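Local coordinates for nitrogen regulatory PII-like protein (PDB 4R25) that is a PII-family regulator required for full induction of the nrgAB operon when ammonium is limiting, at residues A[9-14]-A[83-88]. Residues are numbered along the deposited sequence; the frame is centred on the assembly and turned at random.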
# COMPACT_ATOMS: atom_id res chain seq x y z
N VAL A 9 3.82 -9.44 4.27
CA VAL A 9 3.70 -10.03 2.94
C VAL A 9 4.20 -11.47 2.95
O VAL A 9 5.40 -11.71 3.04
CB VAL A 9 4.46 -9.20 1.89
CG1 VAL A 9 4.48 -9.93 0.56
CG2 VAL A 9 3.84 -7.82 1.74
N THR A 10 3.28 -12.42 2.86
CA THR A 10 3.63 -13.79 3.19
C THR A 10 2.88 -14.86 2.39
O THR A 10 2.12 -14.57 1.47
CB THR A 10 3.50 -14.01 4.72
OG1 THR A 10 3.77 -15.37 5.06
CG2 THR A 10 2.11 -13.62 5.21
N ARG A 11 3.14 -16.12 2.75
CA ARG A 11 2.53 -17.30 2.15
C ARG A 11 1.08 -17.43 2.61
O ARG A 11 0.78 -17.20 3.78
CB ARG A 11 3.36 -18.52 2.57
CG ARG A 11 2.77 -19.90 2.34
CD ARG A 11 3.59 -20.97 3.10
NE ARG A 11 5.01 -21.01 2.73
CZ ARG A 11 6.02 -20.78 3.58
NH1 ARG A 11 5.77 -20.51 4.86
NH2 ARG A 11 7.28 -20.83 3.16
N PRO A 12 0.17 -17.78 1.68
CA PRO A 12 -1.29 -17.85 1.89
C PRO A 12 -1.78 -18.75 3.05
O PRO A 12 -2.94 -18.61 3.45
CB PRO A 12 -1.80 -18.39 0.56
CG PRO A 12 -0.78 -17.91 -0.45
CD PRO A 12 0.54 -17.99 0.27
N ALA A 13 -0.94 -19.64 3.56
CA ALA A 13 -1.34 -20.50 4.68
C ALA A 13 -1.17 -19.84 6.06
O ALA A 13 -0.51 -18.81 6.18
CB ALA A 13 -0.56 -21.81 4.62
N ASN A 14 -1.78 -20.44 7.08
CA ASN A 14 -1.57 -20.03 8.48
C ASN A 14 -2.31 -18.77 8.92
O ASN A 14 -2.04 -18.23 10.00
CB ASN A 14 -0.08 -19.86 8.77
CG ASN A 14 0.46 -20.93 9.70
OD1 ASN A 14 -0.21 -21.36 10.65
ND2 ASN A 14 1.69 -21.37 9.44
N LEU A 83 4.15 -17.33 11.74
CA LEU A 83 4.32 -17.51 10.30
C LEU A 83 5.66 -18.17 9.92
O LEU A 83 5.88 -18.52 8.76
CB LEU A 83 4.16 -16.17 9.57
CG LEU A 83 2.81 -15.47 9.76
CD1 LEU A 83 2.82 -14.05 9.20
CD2 LEU A 83 1.69 -16.29 9.13
N LYS A 84 6.53 -18.32 10.91
CA LYS A 84 7.83 -18.97 10.72
C LYS A 84 7.69 -20.46 10.44
O LYS A 84 7.03 -21.18 11.21
CB LYS A 84 8.69 -18.75 11.96
CG LYS A 84 9.91 -19.65 12.06
CD LYS A 84 11.18 -18.95 11.61
CE LYS A 84 11.60 -17.84 12.57
NZ LYS A 84 11.56 -18.30 13.99
N THR A 85 8.28 -20.93 9.35
CA THR A 85 8.33 -22.36 9.06
C THR A 85 9.71 -22.77 8.55
O THR A 85 9.93 -23.92 8.19
CB THR A 85 7.28 -22.80 8.02
OG1 THR A 85 7.74 -22.50 6.70
CG2 THR A 85 5.94 -22.13 8.29
N GLY A 86 10.63 -21.81 8.50
CA GLY A 86 12.00 -22.07 8.08
C GLY A 86 12.18 -22.22 6.58
O GLY A 86 13.18 -21.78 6.02
N SER A 87 11.20 -22.85 5.93
CA SER A 87 11.25 -23.04 4.49
C SER A 87 11.13 -21.70 3.80
O SER A 87 10.38 -20.83 4.25
CB SER A 87 10.11 -23.96 4.04
OG SER A 87 9.42 -24.53 5.15
N PRO A 88 11.88 -21.50 2.70
CA PRO A 88 11.80 -20.25 1.96
C PRO A 88 10.36 -19.94 1.56
O PRO A 88 9.56 -20.86 1.37
CB PRO A 88 12.66 -20.51 0.72
CG PRO A 88 12.79 -22.00 0.64
CD PRO A 88 12.78 -22.47 2.06
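Arg11 reaches across to the 83-88 loop and meets it with the end of its guanidinium. The chain leaves the backbone with CG anti to the backbone N (chi1 166°) and bends at chi3. This turns NH2 toward two successive backbone carbonyls. Arg11 NH2 donates to Ser87 O at 3.3 Å with a moderately bent N-H path of 147°. The acceptor lies in the guanidinium plane, but the donor sits above the carbonyl plane of Ser87 rather than on a lone pair. A weak, more bent bond joins Arg11 NH2 to Pro88 O at 2.9 Å, also in the guanidinium plane. Arg11 NH1 lies 3.8 Å from Thr85 CG2 and 3.4 Å from Thr85 OG1, and the two side chains cross obliquely. NH1 also forms a salt bridge with Asp90, whose carboxylate accepts the backbone N-H of Thr85.

The second half of the contact is apolar. Each of the two methyls of Leu83, at the close of helix 72-83, touches a different residue. Leu83 CD1 meets Thr10 CG2 at 4.1 Å, the side chains at about a right angle, and Leu83 CD2 meets Asn14 CB at 4.0 Å. Thr10 OG1 makes a hydrogen bond with the backbone O of Asp90. Ile104 of the second subunit packs on Leu83.

The contact joins the end of strand 4-10 and the turn into helix 15-25 to the B-loop of PII proteins, which in relatives helps bind ATP. Two carbonyl oxygens at NH2 and the Asp90 carboxylate at NH1 lie round the end of the guanidinium, an environment that would probably stabilise its positive charge.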